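Local coordinates for protein endoglucanase (Thermotoga maritima, PDB 2FVG) that is named an endoglucanase but belongs to the M42 family of dinuclear metallopeptidases and probably acts as a metal-dependent aminopeptidase, at residues 77-82 with 123-129; 97-101 with 140-144; 241-246 with 272-276. All blocks are in the same frame, centred on the assembly; numbering follows the deposited sequence.

Contact 1: residues 77-82 with 123-129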
ATOM      1  N   LYS A  77     -29.569   1.224  11.044  1.00 34.79           N
ATOM      2  CA  LYS A  77     -28.709   1.079   9.890  1.00 34.47           C
ATOM      3  C   LYS A  77     -27.901   2.353   9.761  1.00 33.85           C
ATOM      4  O   LYS A  77     -28.279   3.373  10.346  1.00 30.69           O
ATOM      5  CB  LYS A  77     -29.512   0.754   8.630  1.00 33.96           C
ATOM      6  CG  LYS A  77     -29.923  -0.709   8.592  1.00 36.97           C
ATOM      7  CD  LYS A  77     -30.657  -1.087   7.326  1.00 43.93           C
ATOM      8  CE  LYS A  77     -31.105  -2.551   7.374  1.00 43.17           C
ATOM      9  NZ  LYS A  77     -31.942  -2.871   8.573  1.00 40.19           N
ATOM     10  N   VAL A  78     -26.760   2.281   9.069  1.00 32.45           N
ATOM     11  CA  VAL A  78     -25.942   3.474   8.864  1.00 33.75           C
ATOM     12  C   VAL A  78     -25.711   3.769   7.383  1.00 34.07           C
ATOM     13  O   VAL A  78     -25.595   2.853   6.573  1.00 35.56           O
ATOM     14  CB  VAL A  78     -24.560   3.452   9.641  1.00 32.76           C
ATOM     15  CG1 VAL A  78     -24.756   3.070  11.114  1.00 35.27           C
ATOM     16  CG2 VAL A  78     -23.588   2.529   9.009  1.00 30.74           C
ATOM     17  N   SER A  79     -25.693   5.062   7.052  1.00 33.57           N
ATOM     18  CA  SER A  79     -25.377   5.550   5.718  1.00 31.59           C
ATOM     19  C   SER A  79     -23.871   5.819   5.723  1.00 32.06           C
ATOM     20  O   SER A  79     -23.276   6.083   6.775  1.00 30.24           O
ATOM     21  CB  SER A  79     -26.130   6.840   5.407  1.00 32.00           C
ATOM     22  OG  SER A  79     -27.548   6.658   5.470  1.00 31.60           O
ATOM     23  N   PHE A  80     -23.261   5.774   4.548  1.00 31.82           N
ATOM     24  CA  PHE A  80     -21.819   5.952   4.438  1.00 32.64           C
ATOM     25  C   PHE A  80     -21.430   6.645   3.131  1.00 33.35           C
ATOM     26  O   PHE A  80     -22.207   6.683   2.166  1.00 32.91           O
ATOM     27  CB  PHE A  80     -21.126   4.592   4.582  1.00 32.40           C
ATOM     28  CG  PHE A  80     -21.509   3.598   3.518  1.00 35.29           C
ATOM     29  CD1 PHE A  80     -22.687   2.862   3.616  1.00 31.52           C
ATOM     30  CD2 PHE A  80     -20.679   3.390   2.416  1.00 33.62           C
ATOM     31  CE1 PHE A  80     -23.043   1.938   2.630  1.00 24.50           C
ATOM     32  CE2 PHE A  80     -21.024   2.476   1.422  1.00 29.82           C
ATOM     33  CZ  PHE A  80     -22.205   1.747   1.524  1.00 25.68           C
ATOM     34  N   LEU A  81     -20.246   7.238   3.124  1.00 31.98           N
ATOM     35  CA  LEU A  81     -19.740   7.899   1.942  1.00 33.57           C
ATOM     36  C   LEU A  81     -18.377   7.286   1.683  1.00 34.34           C
ATOM     37  O   LEU A  81     -17.683   6.953   2.645  1.00 35.89           O
ATOM     38  CB  LEU A  81     -19.610   9.406   2.175  1.00 33.72           C
ATOM     39  CG  LEU A  81     -20.876  10.202   2.514  1.00 33.25           C
ATOM     40  CD1 LEU A  81     -20.499  11.596   3.005  1.00 34.93           C
ATOM     41  CD2 LEU A  81     -21.839  10.263   1.332  1.00 33.25           C
ATOM     42  N   PRO A  82     -17.997   7.130   0.397  1.00 33.51           N
ATOM     43  CA  PRO A  82     -16.714   6.543   0.002  1.00 34.73           C
ATOM     44  C   PRO A  82     -15.504   7.375   0.399  1.00 35.13           C
ATOM     45  O   PRO A  82     -15.606   8.595   0.550  1.00 35.82           O
ATOM     46  CB  PRO A  82     -16.800   6.496  -1.526  1.00 32.95           C
ATOM     47  CG  PRO A  82     -17.785   7.580  -1.874  1.00 35.55           C
ATOM     48  CD  PRO A  82     -18.805   7.510  -0.778  1.00 33.70           C
ATOM     49  N   PHE A 123     -24.596   5.723  -3.500  1.00 50.82           N
ATOM     50  CA  PHE A 123     -24.256   5.488  -2.099  1.00 47.60           C
ATOM     51  C   PHE A 123     -25.407   5.799  -1.157  1.00 47.89           C
ATOM     52  O   PHE A 123     -25.542   5.156  -0.114  1.00 46.59           O
ATOM     53  CB  PHE A 123     -23.016   6.280  -1.691  1.00 47.22           C
ATOM     54  CG  PHE A 123     -21.745   5.705  -2.218  1.00 42.45           C
ATOM     55  CD1 PHE A 123     -21.078   4.716  -1.512  1.00 44.82           C
ATOM     56  CD2 PHE A 123     -21.224   6.126  -3.432  1.00 41.79           C
ATOM     57  CE1 PHE A 123     -19.898   4.165  -2.005  1.00 40.57           C
ATOM     58  CE2 PHE A 123     -20.051   5.585  -3.931  1.00 37.69           C
ATOM     59  CZ  PHE A 123     -19.390   4.601  -3.218  1.00 42.66           C
ATOM     60  N   GLU A 124     -26.238   6.774  -1.536  1.00 46.91           N
ATOM     61  CA  GLU A 124     -27.401   7.180  -0.747  1.00 45.97           C
ATOM     62  C   GLU A 124     -28.432   6.054  -0.653  1.00 46.01           C
ATOM     63  O   GLU A 124     -29.273   6.042   0.256  1.00 46.56           O
ATOM     64  CB  GLU A 124     -28.050   8.437  -1.349  1.00 45.43           C
ATOM     65  N   ASN A 125     -28.362   5.109  -1.589  1.00 45.45           N
ATOM     66  CA  ASN A 125     -29.290   3.969  -1.620  1.00 46.20           C
ATOM     67  C   ASN A 125     -28.791   2.731  -0.851  1.00 44.25           C
ATOM     68  O   ASN A 125     -29.532   1.753  -0.662  1.00 43.92           O
ATOM     69  CB  ASN A 125     -29.643   3.621  -3.073  1.00 47.65           C
ATOM     70  CG  ASN A 125     -30.358   4.765  -3.796  1.00 51.53           C
ATOM     71  OD1 ASN A 125     -31.178   5.487  -3.209  1.00 55.64           O
ATOM     72  ND2 ASN A 125     -30.061   4.922  -5.084  1.00 53.29           N
ATOM     73  N   LEU A 126     -27.539   2.793  -0.399  1.00 41.88           N
ATOM     74  CA  LEU A 126     -26.912   1.707   0.341  1.00 38.56           C
ATOM     75  C   LEU A 126     -26.920   1.973   1.850  1.00 38.85           C
ATOM     76  O   LEU A 126     -26.906   3.122   2.286  1.00 39.11           O
ATOM     77  CB  LEU A 126     -25.479   1.506  -0.163  1.00 38.19           C
ATOM     78  CG  LEU A 126     -25.338   1.149  -1.650  1.00 36.84           C
ATOM     79  CD1 LEU A 126     -23.886   1.118  -2.093  1.00 30.43           C
ATOM     80  CD2 LEU A 126     -26.023  -0.169  -1.976  1.00 31.33           C
ATOM     81  N   ARG A 127     -26.941   0.904   2.643  1.00 39.47           N
ATOM     82  CA  ARG A 127     -26.918   0.998   4.103  1.00 38.31           C
ATOM     83  C   ARG A 127     -26.043  -0.113   4.646  1.00 38.28           C
ATOM     84  O   ARG A 127     -25.923  -1.160   4.015  1.00 40.85           O
ATOM     85  CB  ARG A 127     -28.327   0.807   4.681  1.00 38.64           C
ATOM     86  CG  ARG A 127     -29.362   1.854   4.300  1.00 39.08           C
ATOM     87  CD  ARG A 127     -29.149   3.174   5.023  1.00 39.95           C
ATOM     88  NE  ARG A 127     -30.180   4.157   4.690  1.00 41.87           N
ATOM     89  CZ  ARG A 127     -30.104   5.010   3.674  1.00 40.10           C
ATOM     90  NH1 ARG A 127     -29.046   5.015   2.858  1.00 30.47           N
ATOM     91  NH2 ARG A 127     -31.093   5.862   3.469  1.00 35.98           N
ATOM     92  N   ILE A 128     -25.406   0.106   5.795  1.00 34.84           N
ATOM     93  CA  ILE A 128     -24.639  -0.978   6.399  1.00 33.09           C
ATOM     94  C   ILE A 128     -25.517  -1.470   7.515  1.00 32.06           C
ATOM     95  O   ILE A 128     -26.106  -0.675   8.243  1.00 33.31           O
ATOM     96  CB  ILE A 128     -23.281  -0.564   7.010  1.00 30.78           C
ATOM     97  CG1 ILE A 128     -22.456   0.229   6.009  1.00 29.58           C
ATOM     98  CG2 ILE A 128     -22.517  -1.827   7.517  1.00 28.19           C
ATOM     99  CD1 ILE A 128     -21.215   0.873   6.604  1.00 33.71           C
ATOM    100  N   ASP A 129     -25.630  -2.784   7.617  1.00 31.96           N
ATOM    101  CA  ASP A 129     -26.388  -3.397   8.664  1.00 29.58           C
ATOM    102  C   ASP A 129     -25.380  -4.094   9.560  1.00 29.04           C
ATOM    103  O   ASP A 129     -24.622  -4.943   9.104  1.00 28.95           O
ATOM    104  CB  ASP A 129     -27.383  -4.402   8.070  1.00 32.04           C
ATOM    105  CG  ASP A 129     -28.326  -4.998   9.114  1.00 37.41           C
ATOM    106  OD1 ASP A 129     -28.482  -4.399  10.204  1.00 44.59           O
ATOM    107  OD2 ASP A 129     -28.912  -6.075   8.839  1.00 35.38           O
TER
HETATM  108  O   HOH W   1     -25.102   5.284   2.541  1.00 50.07           O
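The two outermost strands of a six-stranded antiparallel sheet, 78-83 and 126-129, meet here at a single antiparallel bridge, so the sheet curls round on itself as in a small barrel. Beside the bridge, the methylenes of Lys77 run along Arg127 and Asp129, CD lying 4.0 Å from Arg127 CB. Val78 makes the hydrogen-bonded pair with Ile128: Val78 N donates to Ile128 O (3.1 Å) and Ile128 N to Val78 O (2.9 Å). The N-to-C directions of strands 78-82 and 126-129 make 122°, well short of antiparallel, and beyond Ser79, whose OG bonds to Glu73, direct pairing gives way to a water that accepts from Phe80 N (2.8 Å) and lies in hydrogen-bonding reach of the carbonyls of Phe123 and Leu126. The Phe80 side chain fills the widening gap, touching Phe123, Leu126 and Ile128, and also meets Phe67 edge-to-face. Pro82 ends the run in a CH-pi contact, its CD 3.5 Å from the centroid of the Phe123 ring and almost exactly on the ring normal.

Contact 2: residues 97-101 with 140-144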
ATOM      1  N   GLN A  97     -16.386  -3.383   8.338  1.00 26.31           N
ATOM      2  CA  GLN A  97     -16.291  -3.284   9.787  1.00 30.31           C
ATOM      3  C   GLN A  97     -16.047  -1.867  10.258  1.00 29.77           C
ATOM      4  O   GLN A  97     -15.427  -1.082   9.555  1.00 31.17           O
ATOM      5  CB  GLN A  97     -15.182  -4.163  10.335  1.00 32.23           C
ATOM      6  CG  GLN A  97     -13.803  -3.614  10.086  1.00 43.01           C
ATOM      7  CD  GLN A  97     -12.898  -3.832  11.281  1.00 54.47           C
ATOM      8  OE1 GLN A  97     -12.550  -2.877  11.993  1.00 58.91           O
ATOM      9  NE2 GLN A  97     -12.563  -5.083  11.549  1.00 54.71           N
ATOM     10  N   VAL A  98     -16.564  -1.542  11.445  1.00 29.94           N
ATOM     11  CA  VAL A  98     -16.385  -0.226  12.049  1.00 29.23           C
ATOM     12  C   VAL A  98     -16.021  -0.538  13.487  1.00 30.46           C
ATOM     13  O   VAL A  98     -16.772  -1.212  14.191  1.00 31.94           O
ATOM     14  CB  VAL A  98     -17.663   0.645  11.961  1.00 30.53           C
ATOM     15  CG1 VAL A  98     -17.476   2.006  12.661  1.00 27.19           C
ATOM     16  CG2 VAL A  98     -18.035   0.889  10.531  1.00 33.52           C
ATOM     17  N   LYS A  99     -14.859  -0.067  13.912  1.00 30.73           N
ATOM     18  CA  LYS A  99     -14.332  -0.346  15.240  1.00 31.34           C
ATOM     19  C   LYS A  99     -14.592  -1.785  15.678  1.00 31.42           C
ATOM     20  O   LYS A  99     -15.225  -2.036  16.714  1.00 29.96           O
ATOM     21  CB  LYS A  99     -14.800   0.703  16.258  1.00 33.79           C
ATOM     22  CG  LYS A  99     -14.191   2.084  15.967  1.00 34.57           C
ATOM     23  CD  LYS A  99     -14.596   3.150  16.946  1.00 44.74           C
ATOM     24  CE  LYS A  99     -16.094   3.356  16.945  1.00 49.85           C
ATOM     25  NZ  LYS A  99     -16.515   4.544  17.757  1.00 56.98           N
ATOM     26  N   ASN A 100     -14.108  -2.722  14.855  1.00 31.42           N
ATOM     27  CA  ASN A 100     -14.192  -4.161  15.134  1.00 30.98           C
ATOM     28  C   ASN A 100     -15.600  -4.772  15.164  1.00 29.78           C
ATOM     29  O   ASN A 100     -15.766  -5.905  15.575  1.00 30.02           O
ATOM     30  CB  ASN A 100     -13.447  -4.494  16.433  1.00 30.64           C
ATOM     31  CG  ASN A 100     -11.958  -4.198  16.349  1.00 41.96           C
ATOM     32  OD1 ASN A 100     -11.342  -4.340  15.289  1.00 38.04           O
ATOM     33  ND2 ASN A 100     -11.369  -3.800  17.476  1.00 43.45           N
ATOM     34  N   LEU A 101     -16.599  -4.009  14.733  1.00 30.28           N
ATOM     35  CA  LEU A 101     -17.973  -4.473  14.655  1.00 30.05           C
ATOM     36  C   LEU A 101     -18.257  -4.773  13.182  1.00 30.64           C
ATOM     37  O   LEU A 101     -18.225  -3.870  12.358  1.00 30.40           O
ATOM     38  CB  LEU A 101     -18.918  -3.384  15.178  1.00 30.36           C
ATOM     39  CG  LEU A 101     -20.402  -3.708  15.256  1.00 29.02           C
ATOM     40  CD1 LEU A 101     -20.662  -4.683  16.389  1.00 28.86           C
ATOM     41  CD2 LEU A 101     -21.167  -2.440  15.486  1.00 38.26           C
ATOM     42  N   LYS A 140     -24.030   3.186  20.813  1.00 33.92           N
ATOM     43  CA  LYS A 140     -23.153   2.588  21.824  1.00 32.69           C
ATOM     44  C   LYS A 140     -21.887   1.992  21.181  1.00 32.17           C
ATOM     45  O   LYS A 140     -20.856   1.836  21.843  1.00 32.65           O
ATOM     46  CB  LYS A 140     -23.904   1.518  22.618  1.00 32.86           C
ATOM     47  N   TYR A 141     -21.949   1.688  19.883  1.00 30.55           N
ATOM     48  CA  TYR A 141     -20.800   1.083  19.184  1.00 28.60           C
ATOM     49  C   TYR A 141     -20.232   1.947  18.067  1.00 29.72           C
ATOM     50  O   TYR A 141     -19.039   1.875  17.752  1.00 29.11           O
ATOM     51  CB  TYR A 141     -21.209  -0.249  18.532  1.00 25.53           C
ATOM     52  CG  TYR A 141     -21.698  -1.335  19.464  1.00 25.25           C
ATOM     53  CD1 TYR A 141     -23.001  -1.323  19.960  1.00 20.96           C
ATOM     54  CD2 TYR A 141     -20.868  -2.392  19.827  1.00 19.20           C
ATOM     55  CE1 TYR A 141     -23.451  -2.332  20.802  1.00 23.73           C
ATOM     56  CE2 TYR A 141     -21.316  -3.406  20.668  1.00 19.86           C
ATOM     57  CZ  TYR A 141     -22.601  -3.370  21.149  1.00 19.82           C
ATOM     58  OH  TYR A 141     -23.043  -4.376  21.989  1.00 24.97           O
ATOM     59  N   VAL A 142     -21.107   2.749  17.470  1.00 29.41           N
ATOM     60  CA  VAL A 142     -20.799   3.489  16.261  1.00 30.40           C
ATOM     61  C   VAL A 142     -21.073   4.979  16.320  1.00 30.07           C
ATOM     62  O   VAL A 142     -21.925   5.416  17.084  1.00 31.23           O
ATOM     63  CB  VAL A 142     -21.541   2.788  15.068  1.00 31.49           C
ATOM     64  CG1 VAL A 142     -22.173   3.763  14.087  1.00 32.79           C
ATOM     65  CG2 VAL A 142     -20.609   1.783  14.382  1.00 29.39           C
ATOM     66  N   SER A 143     -20.327   5.766  15.537  1.00 29.92           N
ATOM     67  CA  SER A 143     -20.548   7.227  15.483  1.00 32.56           C
ATOM     68  C   SER A 143     -20.246   7.833  14.114  1.00 33.01           C
ATOM     69  O   SER A 143     -19.360   7.327  13.381  1.00 31.91           O
ATOM     70  CB  SER A 143     -19.708   7.963  16.541  1.00 33.66           C
ATOM     71  OG  SER A 143     -19.939   7.454  17.841  1.00 34.95           O
ATOM     72  N   ILE A 144     -20.968   8.919  13.788  1.00 31.56           N
ATOM     73  CA  ILE A 144     -20.754   9.682  12.551  1.00 32.25           C
ATOM     74  C   ILE A 144     -19.275  10.019  12.514  1.00 32.56           C
ATOM     75  O   ILE A 144     -18.712  10.477  13.510  1.00 32.13           O
ATOM     76  CB  ILE A 144     -21.570  11.016  12.489  1.00 33.51           C
ATOM     77  CG1 ILE A 144     -23.071  10.766  12.321  1.00 37.46           C
ATOM     78  CG2 ILE A 144     -21.090  11.925  11.329  1.00 29.36           C
ATOM     79  CD1 ILE A 144     -23.799  10.339  13.575  1.00 46.15           C
TER
HETATM   80  O   HOH W   2     -17.150  -0.926  18.185  1.00 53.00           O
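This is a side-chain contact between a beta-hairpin turn and a loop, at one end of the inner strands of the six-stranded antiparallel sheet. The turn joins strands 95-98 and 101-107; the loop leads from helix 135-139 into strand 147-150, which pairs with strand 95-98. Val98 to Leu101 form a type I' turn, closed by Val98 N to Leu101 O (3.0 Å) and Leu101 N to Val98 O (2.9 Å), with Lys99 and Asn100 in the left-handed region that such a two-residue hairpin requires. The backbones stay well apart, the nearest CA atoms, those of Val98 and Val142, being 7.1 Å from each other, and side chains bridge the space. Val98 CG1 packs on Val142 CG2 at 3.6 Å, while Leu101 CD2 reaches Tyr141 CB at 3.8 Å. Phe132 adds to this apolar patch by touching both Leu101 and Tyr141. On the polar side, Lys99 extends past the Tyr141 carbonyl, its CE 3.4 Å from Tyr141 O, to form a salt bridge with Asp146, whose carboxylate also accepts from Ser143 N. A water donates to Lys99 O (2.7 Å) and, weakly, to Tyr141 O (3.4 Å). With no direct hydrogen bond between the segments, the fit depends on apolar packing, and the polar links run through a water and through Asp146.

Contact 3: residues 241-246 with 272-276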
ATOM      1  N   ASP A 241       5.858 -12.888 -13.488  1.00 29.20           N
ATOM      2  CA  ASP A 241       6.917 -12.313 -14.340  1.00 30.02           C
ATOM      3  C   ASP A 241       7.894 -11.348 -13.630  1.00 29.97           C
ATOM      4  O   ASP A 241       8.765 -10.769 -14.278  1.00 29.32           O
ATOM      5  CB  ASP A 241       6.315 -11.688 -15.615  1.00 30.54           C
ATOM      6  CG  ASP A 241       5.767 -12.747 -16.590  1.00 35.49           C
ATOM      7  OD1 ASP A 241       5.858 -13.957 -16.296  1.00 38.33           O
ATOM      8  OD2 ASP A 241       5.251 -12.373 -17.663  1.00 38.89           O
ATOM      9  N   GLY A 242       7.746 -11.189 -12.312  1.00 28.10           N
ATOM     10  CA  GLY A 242       8.648 -10.359 -11.503  1.00 27.64           C
ATOM     11  C   GLY A 242       8.153  -8.950 -11.219  1.00 27.15           C
ATOM     12  O   GLY A 242       7.080  -8.567 -11.669  1.00 28.80           O
ATOM     13  N   PRO A 243       8.903  -8.190 -10.401  1.00 27.68           N
ATOM     14  CA  PRO A 243       8.498  -6.813 -10.175  1.00 25.11           C
ATOM     15  C   PRO A 243       8.521  -6.024 -11.475  1.00 26.00           C
ATOM     16  O   PRO A 243       9.403  -6.251 -12.334  1.00 24.09           O
ATOM     17  CB  PRO A 243       9.568  -6.268  -9.230  1.00 26.42           C
ATOM     18  CG  PRO A 243      10.764  -7.220  -9.393  1.00 25.08           C
ATOM     19  CD  PRO A 243      10.116  -8.558  -9.635  1.00 24.37           C
ATOM     20  N   ALA A 244       7.574  -5.098 -11.599  1.00 22.42           N
ATOM     21  CA  ALA A 244       7.428  -4.215 -12.762  1.00 24.71           C
ATOM     22  C   ALA A 244       8.229  -2.948 -12.542  1.00 26.73           C
ATOM     23  O   ALA A 244       8.129  -2.342 -11.485  1.00 29.11           O
ATOM     24  CB  ALA A 244       5.925  -3.825 -12.976  1.00 18.55           C
ATOM     25  N   ILE A 245       8.998  -2.530 -13.549  1.00 27.78           N
ATOM     26  CA  ILE A 245       9.826  -1.323 -13.453  1.00 26.17           C
ATOM     27  C   ILE A 245       9.132  -0.256 -14.308  1.00 29.77           C
ATOM     28  O   ILE A 245       8.967  -0.432 -15.513  1.00 32.76           O
ATOM     29  CB  ILE A 245      11.297  -1.648 -13.863  1.00 29.11           C
ATOM     30  CG1 ILE A 245      11.828  -2.782 -12.970  1.00 26.97           C
ATOM     31  CG2 ILE A 245      12.223  -0.448 -13.681  1.00 27.92           C
ATOM     32  CD1 ILE A 245      13.197  -3.277 -13.370  1.00 44.25           C
ATOM     33  N   THR A 246       8.637   0.806 -13.669  1.00 28.48           N
ATOM     34  CA  THR A 246       7.947   1.863 -14.369  1.00 29.28           C
ATOM     35  C   THR A 246       8.892   2.719 -15.214  1.00 31.43           C
ATOM     36  O   THR A 246       9.959   3.131 -14.758  1.00 32.02           O
ATOM     37  CB  THR A 246       7.147   2.739 -13.380  1.00 31.09           C
ATOM     38  OG1 THR A 246       6.206   1.917 -12.695  1.00 30.54           O
ATOM     39  CG2 THR A 246       6.395   3.826 -14.078  1.00 26.32           C
ATOM     40  N   PRO A 272      14.218 -11.588 -11.817  1.00 29.86           N
ATOM     41  CA  PRO A 272      13.248 -11.426 -12.892  1.00 30.42           C
ATOM     42  C   PRO A 272      12.514 -10.115 -12.727  1.00 30.30           C
ATOM     43  O   PRO A 272      12.206  -9.701 -11.596  1.00 31.43           O
ATOM     44  CB  PRO A 272      12.266 -12.586 -12.676  1.00 30.68           C
ATOM     45  CG  PRO A 272      12.952 -13.533 -11.757  1.00 30.22           C
ATOM     46  CD  PRO A 272      13.893 -12.731 -10.940  1.00 29.52           C
ATOM     47  N   PHE A 273      12.229  -9.454 -13.840  1.00 29.72           N
ATOM     48  CA  PHE A 273      11.492  -8.196 -13.775  1.00 26.32           C
ATOM     49  C   PHE A 273      10.714  -8.091 -15.052  1.00 28.86           C
ATOM     50  O   PHE A 273      10.970  -8.856 -15.983  1.00 28.76           O
ATOM     51  CB  PHE A 273      12.432  -6.990 -13.649  1.00 24.98           C
ATOM     52  CG  PHE A 273      13.351  -6.783 -14.861  1.00 27.46           C
ATOM     53  CD1 PHE A 273      14.518  -7.520 -15.002  1.00 29.17           C
ATOM     54  CD2 PHE A 273      13.043  -5.838 -15.842  1.00 28.62           C
ATOM     55  CE1 PHE A 273      15.365  -7.337 -16.125  1.00 27.87           C
ATOM     56  CE2 PHE A 273      13.882  -5.641 -16.948  1.00 26.62           C
ATOM     57  CZ  PHE A 273      15.040  -6.391 -17.089  1.00 31.44           C
ATOM     58  N   GLN A 274       9.762  -7.166 -15.090  1.00 27.08           N
ATOM     59  CA  GLN A 274       9.001  -6.930 -16.313  1.00 29.33           C
ATOM     60  C   GLN A 274       8.805  -5.441 -16.441  1.00 27.82           C
ATOM     61  O   GLN A 274       9.067  -4.714 -15.490  1.00 27.89           O
ATOM     62  CB  GLN A 274       7.630  -7.645 -16.296  1.00 29.60           C
ATOM     63  CG  GLN A 274       6.692  -7.261 -15.131  1.00 27.39           C
ATOM     64  CD  GLN A 274       5.461  -8.147 -15.073  1.00 26.53           C
ATOM     65  OE1 GLN A 274       4.820  -8.383 -16.088  1.00 21.06           O
ATOM     66  NE2 GLN A 274       5.125  -8.650 -13.880  1.00 22.49           N
HETATM   67  N   MSE A 275       8.394  -4.993 -17.626  1.00 26.16           N
HETATM   68  CA  MSE A 275       8.036  -3.603 -17.841  1.00 27.46           C
HETATM   69  C   MSE A 275       6.650  -3.430 -17.281  1.00 28.88           C
HETATM   70  O   MSE A 275       5.853  -4.348 -17.272  1.00 29.27           O
HETATM   71  CB  MSE A 275       7.991  -3.246 -19.321  1.00 28.47           C
HETATM   72  CG  MSE A 275       9.305  -3.463 -20.053  1.00 37.34           C
HETATM   73 SE   MSE A 275      10.744  -2.342 -19.287  1.00 52.87          SE
HETATM   74  CE  MSE A 275      12.321  -3.021 -20.333  1.00 41.63           C
ATOM     75  N   LYS A 276       6.367  -2.229 -16.826  1.00 30.61           N
ATOM     76  CA  LYS A 276       5.088  -1.893 -16.295  1.00 32.33           C
ATOM     77  C   LYS A 276       4.126  -1.665 -17.470  1.00 35.48           C
ATOM     78  O   LYS A 276       4.382  -0.818 -18.333  1.00 36.88           O
ATOM     79  CB  LYS A 276       5.258  -0.632 -15.465  1.00 32.17           C
ATOM     80  CG  LYS A 276       3.974   0.099 -15.134  1.00 28.87           C
ATOM     81  CD  LYS A 276       3.236  -0.525 -14.004  1.00 33.47           C
ATOM     82  CE  LYS A 276       1.907   0.207 -13.806  1.00 42.65           C
ATOM     83  NZ  LYS A 276       2.046   1.696 -13.726  1.00 52.67           N
TER
HETATM   84  O   HOH W   3       5.635  -9.845 -18.503  1.00 48.26           O
HETATM   85  O   HOH W   4       7.846   0.237 -18.100  1.00 55.68           O
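Gln274 N donates to Pro243 O and Ile245 N to Gln274 O, both at 2.9 Å, the alternation expected of parallel strands; a third bond, Lys276 N to Ile245 O at 3.4 Å, is weak, and a water bridges the same two atoms. The Gln274 side chain turns back to 241-246, NE2 donating to Gly242 O at 3.0 Å and also to His238 O, while a second water links its OE1 to Asp241 OD2. Strands 244-245 and 274-275 are the two arms of a beta-alpha-beta unit whose crossover contains helix 256-268. Gly242 has a backbone conformation that calls for glycine, and a CB there would clash with Pro272 O. Toward the helix, Ile245 CD1 packs 3.6 Å from Phe273 CD2, and Ile262 and Ala266 meet these side chains. On the sheet face of Ala244 and Gln274, Ala244 CB lies 3.9 Å from Lys276 CA; the Lys276 side chain comes within about 6 Å of that of Glu220, a predicted zinc ligand.

In the fold
Contacts 1 and 2 both reach the same six-stranded antiparallel sheet, their centres 14 Å apart, and they touch where Val78 CG1 lies 4.0 Å from Val142 CG1. Their segments alternate along the chain, 77-82, 97-101, 123-129 and 140-144, so the two contacts interlock along the chain within one compact beta unit. Contact 3 follows later in sequence, on the opposite side of the chain's centre, about 39 Å from contact 1 and 41 Å from contact 2 between centres. It belongs to the larger mixed sheet, where strand 244-245 also pairs with strand 297-306. This separation fits the two-part build of M42 peptidases: contact 3 approaches the predicted metal site, whereas contacts 1 and 2 lie away from the annotated sites.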